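Local coordinates for protein L-amino acid deaminase (PDB 5I39) that probably works as a membrane-bound, FAD-dependent oxidoreductase that deaminates L-amino acids to the corresponding 2-oxo acids, at residues Asp253-Pro258 with Asn355-Glu360; Ser380-Glu385 with Lys395-Pro400. All blocks are in the same frame, centred on the assembly; numbering follows the deposited sequence.

Contact 1: residues Asp253-Pro258 with Asn355-Glu360; sequences DVPTLP and NPIISE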
ATOM      1  N   ASP A 253      12.632 -15.030 -13.711  1.00 14.60           N
ATOM      2  CA  ASP A 253      11.452 -15.491 -12.987  1.00 15.70           C
ATOM      3  C   ASP A 253      11.255 -14.687 -11.703  1.00 15.74           C
ATOM      4  O   ASP A 253      12.164 -14.586 -10.881  1.00 17.37           O
ATOM      5  CB  ASP A 253      11.574 -16.972 -12.633  1.00 17.72           C
ATOM      6  CG  ASP A 253      10.342 -17.494 -11.915  1.00 20.08           C
ATOM      7  OD1 ASP A 253       9.276 -17.591 -12.553  1.00 21.29           O
ATOM      8  OD2 ASP A 253      10.434 -17.784 -10.707  1.00 23.19           O
ATOM      9  N   VAL A 254      10.060 -14.127 -11.544  1.00 14.73           N
ATOM     10  CA  VAL A 254       9.660 -13.445 -10.310  1.00 14.93           C
ATOM     11  C   VAL A 254       8.498 -14.269  -9.747  1.00 15.12           C
ATOM     12  O   VAL A 254       7.409 -14.241 -10.331  1.00 15.37           O
ATOM     13  CB  VAL A 254       9.220 -11.989 -10.569  1.00 15.00           C
ATOM     14  CG1 VAL A 254       8.847 -11.293  -9.267  1.00 15.33           C
ATOM     15  CG2 VAL A 254      10.331 -11.216 -11.263  1.00 15.34           C
ATOM     16  N   PRO A 255       8.720 -15.038  -8.651  1.00 15.11           N
ATOM     17  CA  PRO A 255       7.624 -15.844  -8.125  0.70 15.40           C
ATOM     18  C   PRO A 255       6.572 -14.993  -7.405  1.00 15.03           C
ATOM     19  O   PRO A 255       6.793 -14.515  -6.286  1.00 16.18           O
ATOM     20  CB  PRO A 255       8.323 -16.810  -7.169  0.70 16.33           C
ATOM     21  CG  PRO A 255       9.516 -16.073  -6.702  0.70 16.77           C
ATOM     22  CD  PRO A 255       9.922 -15.130  -7.805  0.70 15.33           C
ATOM     23  N   THR A 256       5.457 -14.783  -8.087  1.00 13.27           N
ATOM     24  CA  THR A 256       4.267 -14.212  -7.484  1.00 13.09           C
ATOM     25  C   THR A 256       3.091 -15.065  -7.912  1.00 13.77           C
ATOM     26  O   THR A 256       3.119 -15.694  -8.979  1.00 14.98           O
ATOM     27  CB  THR A 256       4.017 -12.740  -7.882  1.00 12.66           C
ATOM     28  OG1 THR A 256       3.838 -12.621  -9.300  1.00 12.56           O
ATOM     29  CG2 THR A 256       5.170 -11.852  -7.439  1.00 13.62           C
ATOM     30  N   LEU A 257       2.075 -15.112  -7.064  1.00 14.74           N
ATOM     31  CA  LEU A 257       0.795 -15.693  -7.446  1.00 16.15           C
ATOM     32  C   LEU A 257      -0.331 -14.700  -7.160  1.00 15.34           C
ATOM     33  O   LEU A 257      -0.238 -13.903  -6.215  1.00 14.55           O
ATOM     34  CB  LEU A 257       0.554 -17.042  -6.764  1.00 18.55           C
ATOM     35  CG  LEU A 257       1.346 -18.224  -7.346  1.00 19.86           C
ATOM     36  CD1 LEU A 257       1.195 -19.445  -6.454  1.00 22.20           C
ATOM     37  CD2 LEU A 257       0.937 -18.569  -8.775  1.00 21.19           C
ATOM     38  N   PRO A 258      -1.384 -14.720  -7.999  1.00 15.04           N
ATOM     39  CA  PRO A 258      -2.482 -13.778  -7.823  1.00 14.75           C
ATOM     40  C   PRO A 258      -3.286 -13.981  -6.541  1.00 14.53           C
ATOM     41  O   PRO A 258      -3.432 -15.105  -6.056  1.00 16.01           O
ATOM     42  CB  PRO A 258      -3.373 -14.041  -9.046  1.00 16.05           C
ATOM     43  CG  PRO A 258      -2.477 -14.672 -10.046  1.00 17.41           C
ATOM     44  CD  PRO A 258      -1.553 -15.512  -9.234  1.00 16.32           C
ATOM     45  N   ASN A 355       6.098 -11.964   1.723  1.00 11.61           N
ATOM     46  CA  ASN A 355       6.906 -10.765   1.948  1.00 10.99           C
ATOM     47  C   ASN A 355       7.262 -10.114   0.610  1.00 10.13           C
ATOM     48  O   ASN A 355       7.207 -10.771  -0.428  1.00 10.10           O
ATOM     49  CB  ASN A 355       8.158 -11.106   2.752  1.00 11.46           C
ATOM     50  CG  ASN A 355       7.830 -11.613   4.143  1.00 12.19           C
ATOM     51  OD1 ASN A 355       6.807 -11.244   4.727  1.00 13.29           O
ATOM     52  ND2 ASN A 355       8.690 -12.469   4.678  1.00 12.72           N
ATOM     53  N   PRO A 356       7.623  -8.814   0.620  1.00  9.42           N
ATOM     54  CA  PRO A 356       7.890  -8.111  -0.636  1.00  9.22           C
ATOM     55  C   PRO A 356       9.088  -8.628  -1.425  1.00  9.17           C
ATOM     56  O   PRO A 356       9.938  -9.345  -0.885  1.00  9.57           O
ATOM     57  CB  PRO A 356       8.164  -6.670  -0.173  1.00  8.96           C
ATOM     58  CG  PRO A 356       7.465  -6.546   1.134  1.00  9.06           C
ATOM     59  CD  PRO A 356       7.670  -7.890   1.768  1.00  9.12           C
ATOM     60  N   ILE A 357       9.124  -8.264  -2.704  1.00  8.84           N
ATOM     61  CA  ILE A 357      10.320  -8.428  -3.529  1.00  9.12           C
ATOM     62  C   ILE A 357      10.849  -7.028  -3.817  1.00  9.05           C
ATOM     63  O   ILE A 357      10.257  -6.269  -4.587  1.00  9.31           O
ATOM     64  CB  ILE A 357      10.064  -9.243  -4.811  1.00  9.62           C
ATOM     65  CG1 ILE A 357       9.598 -10.658  -4.431  1.00  9.96           C
ATOM     66  CG2 ILE A 357      11.337  -9.316  -5.646  1.00 10.10           C
ATOM     67  CD1 ILE A 357       9.128 -11.517  -5.590  1.00 10.78           C
ATOM     68  N   ILE A 358      11.950  -6.698  -3.147  1.00  8.72           N
ATOM     69  CA  ILE A 358      12.619  -5.405  -3.261  1.00  8.92           C
ATOM     70  C   ILE A 358      14.071  -5.797  -3.456  1.00  9.26           C
ATOM     71  O   ILE A 358      14.741  -6.169  -2.495  1.00  9.69           O
ATOM     72  CB  ILE A 358      12.462  -4.544  -1.990  1.00  9.27           C
ATOM     73  CG1 ILE A 358      10.982  -4.350  -1.628  1.00  9.60           C
ATOM     74  CG2 ILE A 358      13.135  -3.190  -2.193  1.00  9.92           C
ATOM     75  CD1 ILE A 358      10.761  -3.961  -0.179  1.00  9.55           C
ATOM     76  N   SER A 359      14.552  -5.766  -4.694  1.00  9.72           N
ATOM     77  CA  SER A 359      15.742  -6.539  -5.027  1.00 10.53           C
ATOM     78  C   SER A 359      16.493  -6.045  -6.241  1.00 11.19           C
ATOM     79  O   SER A 359      15.902  -5.530  -7.186  1.00 11.78           O
ATOM     80  CB  SER A 359      15.324  -7.992  -5.283  1.00 10.54           C
ATOM     81  OG  SER A 359      16.440  -8.859  -5.396  1.00 10.99           O
ATOM     82  N   GLU A 360      17.808  -6.259  -6.217  1.00 11.64           N
ATOM     83  CA  GLU A 360      18.610  -6.227  -7.426  1.00 12.79           C
ATOM     84  C   GLU A 360      18.275  -7.442  -8.283  1.00 13.34           C
ATOM     85  O   GLU A 360      17.709  -8.431  -7.809  1.00 12.52           O
ATOM     86  CB  GLU A 360      20.101  -6.253  -7.095  1.00 13.82           C
ATOM     87  CG  GLU A 360      20.588  -5.058  -6.301  1.00 16.34           C
ATOM     88  CD  GLU A 360      22.088  -5.082  -6.081  1.00 18.61           C
ATOM     89  OE1 GLU A 360      22.835  -5.015  -7.079  1.00 23.58           O
ATOM     90  OE2 GLU A 360      22.522  -5.166  -4.915  1.00 19.34           O
TER
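The backbone O of Val254 shares NH1 of Arg244 with OD1 of Asp253, the first by a hydrogen bond and the second by a salt bridge, so the guanidinium holds two consecutive residues of the loop, one of which meets Ile357. The contact itself is apolar and small, 106 Å² summed over both sides, and the segments come no nearer than 8.5 Å between the CA atoms of Val254 and Ile357. Ile357 fills the gap with its longer branch. Its CG1 stands anti to the carbonyl carbon (chi1 -62°), and with chi2 at 172° CD1 is carried straight out from the strand, so this one methyl makes every close contact with the loop. CD1 meets Val254 CG1 at 3.7 Å, the two side chains crossing at a slant. Val254 offers that methyl because CG1 is anti to its own N (chi1 -178°). Beside it, the carbonyl O of Pro255, in the conformer given, lies 3.9 Å from Ile357 CD1. Thr256 closes the cluster more loosely, its CG2 4.4 Å from Ile357 CD1. Ala372 also touches both Thr256 and Ile357, and Ile369 of the adjoining strand touches both Val254 and Ile357. Farther along, Ser359 OG donates to Glu360 O (2.8 Å) and is bonded to Leu405 N. Ile357 and Ser359 are backbone partners of Thr371 and Ile369, respectively, on the antiparallel neighbour 367-371, whereas Ile358 pairs with Phe403. The arrangement is therefore a hydrophobic seam between an end strand of the Rossmann-type FAD-binding sheet and the loop leading into strand 257-266 of the other large sheet, with the Thr256 side chain about 10 Å from the bound FAD, a layout consistent with the DAO family of flavoproteins.

Contact 2: residues Ser380-Glu385 with Lys395-Pro400; sequences SPVSAE and KPVLDP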
ATOM      1  N   SER A 380       5.472   1.685   1.386  1.00  7.26           N
ATOM      2  CA  SER A 380       6.049   2.473   0.293  1.00  7.64           C
ATOM      3  C   SER A 380       7.116   3.506   0.678  1.00  7.74           C
ATOM      4  O   SER A 380       8.104   3.608  -0.027  1.00  8.30           O
ATOM      5  CB  SER A 380       4.959   3.124  -0.567  1.00  7.99           C
ATOM      6  OG  SER A 380       4.118   3.983   0.181  1.00  7.95           O
ATOM      7  N   PRO A 381       6.939   4.274   1.775  1.00  7.85           N
ATOM      8  CA  PRO A 381       7.995   5.261   2.062  1.00  8.44           C
ATOM      9  C   PRO A 381       9.357   4.623   2.325  1.00  8.86           C
ATOM     10  O   PRO A 381      10.391   5.209   2.013  1.00 11.30           O
ATOM     11  CB  PRO A 381       7.482   5.966   3.326  1.00  9.01           C
ATOM     12  CG  PRO A 381       6.010   5.734   3.315  1.00  8.45           C
ATOM     13  CD  PRO A 381       5.867   4.344   2.781  1.00  7.69           C
ATOM     14  N   VAL A 382       9.351   3.428   2.902  1.00  7.94           N
ATOM     15  CA  VAL A 382      10.587   2.727   3.227  1.00  8.18           C
ATOM     16  C   VAL A 382      11.051   1.854   2.064  1.00  8.11           C
ATOM     17  O   VAL A 382      12.242   1.833   1.758  1.00  8.23           O
ATOM     18  CB  VAL A 382      10.451   1.905   4.523  1.00  8.62           C
ATOM     19  CG1 VAL A 382      11.787   1.272   4.894  1.00  9.15           C
ATOM     20  CG2 VAL A 382       9.972   2.782   5.671  1.00  9.55           C
ATOM     21  N   SER A 383      10.140   1.131   1.416  1.00  7.92           N
ATOM     22  CA  SER A 383      10.555   0.329   0.259  1.00  8.34           C
ATOM     23  C   SER A 383      11.072   1.220  -0.873  1.00  7.93           C
ATOM     24  O   SER A 383      11.961   0.807  -1.605  1.00  8.21           O
ATOM     25  CB  SER A 383       9.474  -0.637  -0.215  1.00  9.39           C
ATOM     26  OG  SER A 383       8.336   0.038  -0.675  1.00 10.25           O
ATOM     27  N   ALA A 384      10.562   2.448  -0.987  1.00  7.92           N
ATOM     28  CA  ALA A 384      11.111   3.419  -1.941  1.00  8.24           C
ATOM     29  C   ALA A 384      12.581   3.714  -1.653  1.00  8.24           C
ATOM     30  O   ALA A 384      13.419   3.691  -2.557  1.00  8.49           O
ATOM     31  CB  ALA A 384      10.315   4.709  -1.896  1.00  8.61           C
ATOM     32  N   GLU A 385      12.886   4.005  -0.393  1.00  8.31           N
ATOM     33  CA  GLU A 385      14.267   4.273   0.002  1.00  8.57           C
ATOM     34  C   GLU A 385      15.162   3.059  -0.236  1.00  8.26           C
ATOM     35  O   GLU A 385      16.265   3.193  -0.774  1.00  8.66           O
ATOM     36  CB  GLU A 385      14.359   4.705   1.459  1.00  9.31           C
ATOM     37  CG  GLU A 385      15.779   5.077   1.867  1.00 10.17           C
ATOM     38  CD  GLU A 385      15.916   5.541   3.297  1.00 11.56           C
ATOM     39  OE1 GLU A 385      14.909   5.589   4.020  1.00 13.15           O
ATOM     40  OE2 GLU A 385      17.052   5.846   3.703  1.00 12.52           O
ATOM     41  N   LYS A 395      24.730   1.738   1.225  1.00 13.20           N
ATOM     42  CA  LYS A 395      24.414   0.997   2.450  1.00 13.83           C
ATOM     43  C   LYS A 395      22.892   1.052   2.626  1.00 13.76           C
ATOM     44  O   LYS A 395      22.334   2.140   2.649  1.00 14.20           O
ATOM     45  CB  LYS A 395      25.086   1.641   3.663  1.00 14.11           C
ATOM     46  CG  LYS A 395      26.609   1.575   3.665  1.00 14.27           C
ATOM     47  CD  LYS A 395      27.215   2.204   4.916  1.00 14.74           C
ATOM     48  CE  LYS A 395      26.881   3.685   5.027  1.00 15.07           C
ATOM     49  NZ  LYS A 395      27.703   4.367   6.062  1.00 15.16           N
ATOM     50  N   PRO A 396      22.217  -0.111   2.699  1.00 13.28           N
ATOM     51  CA  PRO A 396      20.746  -0.099   2.637  1.00 13.60           C
ATOM     52  C   PRO A 396      20.054   0.260   3.957  1.00 13.17           C
ATOM     53  O   PRO A 396      20.554  -0.060   5.034  1.00 13.80           O
ATOM     54  CB  PRO A 396      20.411  -1.531   2.219  1.00 15.21           C
ATOM     55  CG  PRO A 396      21.525  -2.347   2.768  1.00 15.34           C
ATOM     56  CD  PRO A 396      22.753  -1.487   2.677  1.00 14.00           C
ATOM     57  N   VAL A 397      18.895   0.907   3.853  1.00 12.01           N
ATOM     58  CA  VAL A 397      18.148   1.380   5.035  1.00 12.37           C
ATOM     59  C   VAL A 397      17.689   0.244   5.962  1.00 13.19           C
ATOM     60  O   VAL A 397      17.686   0.395   7.184  1.00 14.37           O
ATOM     61  CB  VAL A 397      16.949   2.281   4.630  1.00 12.28           C
ATOM     62  CG1 VAL A 397      15.924   1.534   3.775  1.00 12.10           C
ATOM     63  CG2 VAL A 397      16.287   2.903   5.858  1.00 13.23           C
ATOM     64  N   LEU A 398      17.289  -0.876   5.373  1.00 14.07           N
ATOM     65  CA  LEU A 398      16.942  -2.075   6.131  1.00 15.53           C
ATOM     66  C   LEU A 398      17.658  -3.255   5.510  1.00 16.69           C
ATOM     67  O   LEU A 398      18.150  -3.172   4.380  1.00 16.09           O
ATOM     68  CB  LEU A 398      15.421  -2.310   6.136  1.00 16.61           C
ATOM     69  CG  LEU A 398      14.539  -1.334   6.927  1.00 17.67           C
ATOM     70  CD1 LEU A 398      13.070  -1.665   6.715  1.00 18.78           C
ATOM     71  CD2 LEU A 398      14.865  -1.335   8.415  1.00 18.34           C
ATOM     72  N   ASP A 399      17.720  -4.346   6.271  1.00 17.99           N
ATOM     73  CA  ASP A 399      18.258  -5.620   5.799  1.00 18.55           C
ATOM     74  C   ASP A 399      17.512  -6.047   4.530  1.00 17.52           C
ATOM     75  O   ASP A 399      16.309  -6.295   4.593  1.00 18.28           O
ATOM     76  CB  ASP A 399      18.092  -6.682   6.897  1.00 19.82           C
ATOM     77  CG  ASP A 399      18.627  -8.056   6.498  1.00 21.85           C
ATOM     78  OD1 ASP A 399      19.305  -8.192   5.453  1.00 21.60           O
ATOM     79  OD2 ASP A 399      18.360  -9.014   7.254  1.00 24.49           O
ATOM     80  N   PRO A 400      18.214  -6.097   3.377  1.00 17.08           N
ATOM     81  CA  PRO A 400      17.529  -6.450   2.129  1.00 16.46           C
ATOM     82  C   PRO A 400      17.371  -7.952   1.873  1.00 15.41           C
ATOM     83  O   PRO A 400      16.633  -8.327   0.963  1.00 13.85           O
ATOM     84  CB  PRO A 400      18.426  -5.824   1.061  1.00 18.02           C
ATOM     85  CG  PRO A 400      19.790  -5.888   1.643  1.00 18.95           C
ATOM     86  CD  PRO A 400      19.640  -5.797   3.139  1.00 18.84           C
TER
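Helix 376-392, the last of the FAD-binding fold, begins with the FAD-binding residues Gly376 and Thr378, and the chain that leaves its far end folds back on it: Val397 and Leu398 lie against Val382 and Glu385, one helical turn apart. Glu385 reaches out fully extended, with CG anti to the backbone N (chi1 -176°), and turns a flat face of its carboxylate to Val397. The CB of Val397 sits almost squarely over that face, 3.7 Å from Glu385 CD, while Val397 CG2 is 3.5 Å from Glu385 OE1. The charge is met elsewhere: OE1 forms a salt bridge with NH1 of Arg102, which also bonds to Pro381 O. This second bond falls at the helical kink, where the N atoms of Pro381 and Val382 lack bonds to the preceding turn. Val397 directs CG1 between its N and carbonyl carbon (chi1 62°), and this methyl approaches Val382 CG1 at 4.3 Å. Leu398 meets the same Val382 CG1 through CD1 at 3.7 Å, the two side chains crossing at about a right angle. Asp389 OD2 accepts a hydrogen bond from Val397 N and ties the returning chain to the helix from which it came. Val382 is also packed by Leu95, Leu98 and Arg102 of helix 90-103, whereas Ser383, its CB directed away from the loop, rests on Leu48 of helix 47-58.

Overall arrangement
From the N terminus, the chain first passes the FAD-binding strands and helix 47-58, then reaches 253-258 on its way into strand 257-266. Contact 1 closes an excursion of 96 residues in this construct, from which a native insertion has been removed; it supplies the remaining strands of the second large sheet, from 257-266 to 340-350, before strand 357-360 returns to the Rossmann-type sheet. Strand 367-371 and helix 376-392 follow, and contact 2 brings the chain back over that helix after nine residues, seven of them helical. The two closures are in series, neither nested nor crossed. Their centres are 16 Å apart, yet Ile358 CD1 packs on Ser383 CB at 3.6 Å, joining the end strand to the helix.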